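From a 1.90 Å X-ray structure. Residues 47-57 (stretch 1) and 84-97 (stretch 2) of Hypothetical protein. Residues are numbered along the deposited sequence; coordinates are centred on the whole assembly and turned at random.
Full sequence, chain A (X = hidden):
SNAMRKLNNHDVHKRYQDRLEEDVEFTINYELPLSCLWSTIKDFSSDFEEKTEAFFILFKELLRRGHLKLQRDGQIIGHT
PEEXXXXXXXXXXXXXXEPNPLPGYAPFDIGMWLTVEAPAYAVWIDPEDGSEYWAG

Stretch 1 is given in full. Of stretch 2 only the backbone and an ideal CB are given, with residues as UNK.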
# COMPACT_ATOMS: atom_id res chain seq x y z
N ASP A 47 15.22 3.03 10.17
CA ASP A 47 16.23 2.03 9.80
C ASP A 47 15.70 0.94 8.88
O ASP A 47 14.65 0.33 9.16
CB ASP A 47 16.80 1.38 11.07
CG ASP A 47 17.91 0.42 10.74
OD1 ASP A 47 18.97 0.88 10.27
OD2 ASP A 47 17.71 -0.78 10.88
N PHE A 48 16.42 0.69 7.78
CA PHE A 48 16.01 -0.32 6.80
C PHE A 48 15.88 -1.76 7.36
O PHE A 48 14.87 -2.40 7.12
CB PHE A 48 16.92 -0.28 5.57
CG PHE A 48 16.56 -1.28 4.48
CD1 PHE A 48 15.28 -1.32 3.98
CD2 PHE A 48 17.51 -2.18 4.00
CE1 PHE A 48 14.92 -2.24 2.95
CE2 PHE A 48 17.19 -3.11 2.99
CZ PHE A 48 15.88 -3.13 2.48
N GLU A 49 16.90 -2.25 8.08
CA GLU A 49 16.82 -3.57 8.72
C GLU A 49 15.62 -3.65 9.66
O GLU A 49 14.92 -4.65 9.64
CB GLU A 49 18.09 -3.89 9.50
CG GLU A 49 18.09 -5.29 10.07
CD GLU A 49 19.36 -5.63 10.80
OE1 GLU A 49 19.91 -4.77 11.55
OE2 GLU A 49 19.79 -6.78 10.65
N GLU A 50 15.45 -2.65 10.54
CA GLU A 50 14.33 -2.70 11.48
C GLU A 50 12.97 -2.72 10.78
O GLU A 50 12.07 -3.44 11.20
CB GLU A 50 14.41 -1.56 12.48
CG GLU A 50 15.62 -1.71 13.37
CD GLU A 50 15.57 -0.81 14.58
OE1 GLU A 50 14.89 0.23 14.53
OE2 GLU A 50 16.23 -1.14 15.57
N LYS A 51 12.81 -1.92 9.72
CA LYS A 51 11.58 -1.93 8.93
C LYS A 51 11.35 -3.29 8.29
O LYS A 51 10.24 -3.82 8.34
CB LYS A 51 11.60 -0.81 7.88
CG LYS A 51 11.27 0.57 8.45
CD LYS A 51 11.24 1.61 7.35
CE LYS A 51 12.71 2.02 7.07
NZ LYS A 51 12.87 3.34 6.48
N THR A 52 12.40 -3.85 7.70
CA THR A 52 12.35 -5.19 7.07
C THR A 52 11.90 -6.26 8.11
O THR A 52 11.08 -7.11 7.83
CB THR A 52 13.73 -5.58 6.47
OG1 THR A 52 14.05 -4.70 5.38
CG2 THR A 52 13.71 -7.02 5.94
N GLU A 53 12.44 -6.20 9.31
CA GLU A 53 12.02 -7.13 10.38
C GLU A 53 10.54 -6.96 10.76
O GLU A 53 9.83 -7.93 10.95
CB GLU A 53 12.88 -6.97 11.64
CG GLU A 53 14.34 -7.47 11.45
CD GLU A 53 14.43 -8.85 10.78
OE1 GLU A 53 13.79 -9.81 11.30
OE2 GLU A 53 15.16 -8.96 9.75
N ALA A 54 10.08 -5.72 10.85
CA ALA A 54 8.68 -5.39 11.10
C ALA A 54 7.79 -5.92 9.97
O ALA A 54 6.74 -6.58 10.22
CB ALA A 54 8.53 -3.90 11.22
N PHE A 55 8.21 -5.65 8.74
CA PHE A 55 7.48 -6.18 7.62
C PHE A 55 7.26 -7.69 7.73
O PHE A 55 6.14 -8.17 7.56
CB PHE A 55 8.13 -5.80 6.29
CG PHE A 55 7.49 -6.49 5.09
CD1 PHE A 55 6.44 -5.87 4.40
CD2 PHE A 55 7.95 -7.75 4.66
CE1 PHE A 55 5.85 -6.49 3.29
CE2 PHE A 55 7.35 -8.38 3.57
CZ PHE A 55 6.31 -7.75 2.89
N PHE A 56 8.32 -8.46 7.99
CA PHE A 56 8.20 -9.91 8.05
C PHE A 56 7.38 -10.41 9.22
O PHE A 56 6.74 -11.46 9.12
CB PHE A 56 9.59 -10.59 7.97
CG PHE A 56 10.15 -10.61 6.58
CD1 PHE A 56 9.46 -11.30 5.56
CD2 PHE A 56 11.28 -9.88 6.25
CE1 PHE A 56 9.94 -11.30 4.26
CE2 PHE A 56 11.78 -9.89 4.89
CZ PHE A 56 11.11 -10.60 3.92
N ILE A 57 7.37 -9.68 10.34
CA ILE A 57 6.52 -10.11 11.46
C ILE A 57 5.04 -9.96 11.06
O ILE A 57 4.22 -10.83 11.33
CB ILE A 57 6.78 -9.30 12.75
CG1 ILE A 57 8.19 -9.58 13.28
CG2 ILE A 57 5.72 -9.63 13.87
CD1 ILE A 57 8.71 -8.49 14.19
N UNK A 84 7.59 -18.91 3.35
CA UNK A 84 7.39 -17.73 2.55
C UNK A 84 8.36 -16.62 2.98
O UNK A 84 8.90 -15.91 2.16
CB UNK A 84 5.94 -17.26 2.66
N UNK A 85 8.59 -16.50 4.28
CA UNK A 85 9.61 -15.54 4.72
C UNK A 85 10.96 -15.83 4.04
O UNK A 85 11.61 -14.91 3.56
CB UNK A 85 9.76 -15.59 6.24
N UNK A 86 11.36 -17.10 3.95
CA UNK A 86 12.69 -17.45 3.45
C UNK A 86 12.79 -17.14 1.96
O UNK A 86 13.83 -16.66 1.48
CB UNK A 86 12.99 -18.93 3.71
N UNK A 87 11.70 -17.41 1.26
CA UNK A 87 11.60 -17.17 -0.18
C UNK A 87 11.81 -15.67 -0.46
O UNK A 87 12.64 -15.28 -1.30
CB UNK A 87 10.25 -17.64 -0.72
N UNK A 88 11.10 -14.84 0.30
CA UNK A 88 11.25 -13.39 0.20
C UNK A 88 12.60 -12.84 0.68
O UNK A 88 13.21 -12.04 -0.02
CB UNK A 88 10.13 -12.72 1.00
N UNK A 89 13.07 -13.29 1.85
CA UNK A 89 14.41 -12.90 2.34
C UNK A 89 15.54 -13.18 1.34
O UNK A 89 16.46 -12.36 1.18
CB UNK A 89 14.71 -13.64 3.65
N UNK A 90 15.44 -14.31 0.63
CA UNK A 90 16.50 -14.70 -0.28
C UNK A 90 16.72 -13.70 -1.40
O UNK A 90 17.82 -13.64 -1.93
CB UNK A 90 16.19 -16.07 -0.88
N UNK A 91 15.70 -12.91 -1.74
CA UNK A 91 15.74 -12.00 -2.88
C UNK A 91 15.47 -10.55 -2.44
O UNK A 91 15.35 -9.64 -3.26
CB UNK A 91 14.72 -12.43 -3.93
N UNK A 92 15.38 -10.34 -1.13
CA UNK A 92 15.05 -9.03 -0.58
C UNK A 92 16.13 -8.02 -1.00
O UNK A 92 17.33 -8.29 -0.88
CB UNK A 92 14.93 -9.10 0.94
N UNK A 93 15.71 -6.84 -1.49
CA UNK A 93 16.70 -5.81 -1.85
C UNK A 93 17.68 -5.47 -0.73
O UNK A 93 17.31 -5.49 0.46
CB UNK A 93 15.97 -4.53 -2.28
N UNK A 94 18.89 -5.08 -1.14
CA UNK A 94 19.94 -4.68 -0.23
C UNK A 94 19.74 -3.31 0.39
O UNK A 94 20.30 -3.04 1.42
CB UNK A 94 21.28 -4.71 -0.96
N UNK A 95 18.94 -2.45 -0.25
CA UNK A 95 18.76 -1.06 0.18
C UNK A 95 17.31 -0.76 -0.04
O UNK A 95 16.67 -1.36 -0.90
CB UNK A 95 19.66 -0.08 -0.57
N UNK A 96 16.77 0.17 0.75
CA UNK A 96 15.36 0.54 0.66
C UNK A 96 15.15 1.21 -0.70
O UNK A 96 14.11 1.04 -1.35
CB UNK A 96 14.95 1.46 1.81
N UNK A 97 16.17 1.94 -1.15
CA UNK A 97 16.13 2.59 -2.45
C UNK A 97 17.33 2.19 -3.31
O UNK A 97 18.47 2.40 -2.92
CB UNK A 97 16.09 4.11 -2.28

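Stretch 1 is a helix from Phe 48 onward, capped by Asp 47. Stretch 2 starts as a helix nearly antiparallel to it, at 153°, then continues as a non-helical segment past Phe 48.

Position 84 has nothing of stretch 1 near its CB, so the choice is open. It is Trp 84, whose ring leads away.

At position 85 the CB points sideways, 4.4 Å from Phe 56 CD1. A medium or long chain could lie along that ring. In Glu 85, CG sits 3.7 Å from Phe 56 CD1. Its OE2 is bonded by the side chain at position 89, and OE1 is bonded elsewhere in the structure.

Positions 86 and 87 make no contact, and many residues would fit. They are Gln 86 and Ile 87.

Position 88 points toward stretch 1, its ideal CB already 3.6 Å from Phe 56 CE1. An apolar residue suits it. Phe 88 places its CB at the edge of the Phe 56 ring.

Position 89 points sideways, but Glu 53 offers a carboxylate within reach of a long chain, and Phe 56 offers a ring face on the way. Lys or Arg would suit. Arg 89 lies over that face, CG 4.1 Å from the ring centroid. It forms a two-pronged salt bridge: NH1 to Glu 53 OE2 and NH2 to Glu 53 OE1, both 2.8 Å. Its NE also bonds Glu 85 OE2 at 2.8 Å, so one guanidinium joins two acids.

Positions 90 and 91 are out of reach, and stretch 1 sets no preference. They are Glu 90 and Val 91.

At position 92 psi swings to 133°. The CB points toward a space lined by Phe 48, Thr 52, Phe 55 and Phe 56. A large apolar or aromatic residue fits, and a donor could use Thr 52 OG1. Trp 92 does both. Phe 56 turns its edge to the indole face, Phe 55 CD2 meets Trp 92 CH2 at 3.6 Å, and Trp 92 NE1 gives a weak hydrogen bond to Thr 52 OG1 at 3.0 Å.

The backbone O of position 93 lies 3.4 Å from Phe 48 CZ, at the ring edge, whatever the side chain. Phi of -53° allows proline among others. Pro 93 adds little contact.

Positions 94 and 95 point away, leaving the choice open. Glu 94 and Tyr 95 pass Phe 48 mainly with backbone.

Position 96 points toward stretch 1, its CB 5.4 Å from Lys 51 NZ. An acid suits it. Glu 96 OE1 forms a salt bridge with Lys 51 NZ at 2.8 Å.

Position 97 points sideways without contact, so the choice is open. It is Ile 97.

Stretch 2 84-97: WEQIFREVWPEYEI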
# COMPACT_ATOMS: atom_id res chain seq x y z
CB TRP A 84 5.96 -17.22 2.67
CG TRP A 84 4.93 -17.77 1.71
CD1 TRP A 84 3.69 -18.23 2.05
CD2 TRP A 84 5.00 -17.82 0.28
NE1 TRP A 84 2.98 -18.60 0.90
CE2 TRP A 84 3.76 -18.34 -0.19
CE3 TRP A 84 6.00 -17.47 -0.66
CZ2 TRP A 84 3.49 -18.53 -1.57
CZ3 TRP A 84 5.71 -17.63 -2.05
CH2 TRP A 84 4.47 -18.17 -2.48
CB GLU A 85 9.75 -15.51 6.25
CG GLU A 85 10.88 -14.55 6.73
CD GLU A 85 11.09 -14.59 8.21
OE1 GLU A 85 10.69 -15.62 8.82
OE2 GLU A 85 11.67 -13.62 8.77
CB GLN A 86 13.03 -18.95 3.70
CG GLN A 86 14.51 -19.29 3.56
CD GLN A 86 15.39 -18.35 4.42
OE1 GLN A 86 15.31 -18.38 5.63
NE2 GLN A 86 16.16 -17.47 3.77
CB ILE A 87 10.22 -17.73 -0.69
CG1 ILE A 87 10.30 -19.27 -0.72
CG2 ILE A 87 9.76 -17.10 -2.09
CD1 ILE A 87 8.95 -19.99 -0.98
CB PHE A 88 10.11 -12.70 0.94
CG PHE A 88 8.84 -12.55 0.12
CD1 PHE A 88 8.07 -13.67 -0.26
CD2 PHE A 88 8.41 -11.27 -0.27
CE1 PHE A 88 6.90 -13.51 -1.04
CE2 PHE A 88 7.23 -11.10 -1.05
CZ PHE A 88 6.47 -12.22 -1.42
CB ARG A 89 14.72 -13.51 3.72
CG ARG A 89 14.07 -12.70 4.85
CD ARG A 89 14.59 -13.12 6.18
NE ARG A 89 13.77 -12.64 7.28
CZ ARG A 89 13.94 -11.48 7.91
NH1 ARG A 89 14.91 -10.64 7.55
NH2 ARG A 89 13.12 -11.16 8.91
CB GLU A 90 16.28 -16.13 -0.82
CG GLU A 90 16.58 -17.16 0.26
CD GLU A 90 16.85 -18.55 -0.27
OE1 GLU A 90 17.08 -18.72 -1.49
OE2 GLU A 90 16.85 -19.50 0.56
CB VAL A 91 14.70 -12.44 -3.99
CG1 VAL A 91 15.13 -13.73 -4.66
CG2 VAL A 91 13.29 -12.62 -3.38
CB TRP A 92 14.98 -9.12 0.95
CG TRP A 92 14.34 -7.94 1.59
CD1 TRP A 92 14.95 -6.89 2.22
CD2 TRP A 92 12.93 -7.71 1.67
NE1 TRP A 92 13.98 -6.01 2.70
CE2 TRP A 92 12.74 -6.50 2.39
CE3 TRP A 92 11.80 -8.41 1.20
CZ2 TRP A 92 11.46 -5.96 2.62
CZ3 TRP A 92 10.50 -7.87 1.48
CH2 TRP A 92 10.36 -6.67 2.19
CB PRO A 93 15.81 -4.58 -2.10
CG PRO A 93 14.53 -5.20 -2.68
CD PRO A 93 14.33 -6.34 -1.69
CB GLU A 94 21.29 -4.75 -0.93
CG GLU A 94 21.76 -6.19 -1.23
CD GLU A 94 23.18 -6.22 -1.81
OE1 GLU A 94 23.49 -5.39 -2.68
OE2 GLU A 94 24.01 -7.04 -1.38
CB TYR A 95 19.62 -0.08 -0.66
CG TYR A 95 21.11 -0.32 -0.52
CD1 TYR A 95 21.84 0.25 0.55
CD2 TYR A 95 21.78 -1.15 -1.41
CE1 TYR A 95 23.15 -0.01 0.70
CE2 TYR A 95 23.11 -1.41 -1.26
CZ TYR A 95 23.79 -0.83 -0.20
OH TYR A 95 25.11 -1.07 -0.04
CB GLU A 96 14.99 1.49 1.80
CG GLU A 96 13.51 1.77 1.91
CD GLU A 96 13.18 2.65 3.14
OE1 GLU A 96 14.04 2.80 4.04
OE2 GLU A 96 12.05 3.16 3.20
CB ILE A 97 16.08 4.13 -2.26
CG1 ILE A 97 14.83 4.52 -1.45
CG2 ILE A 97 16.16 4.86 -3.62
CD1 ILE A 97 14.68 6.00 -1.18
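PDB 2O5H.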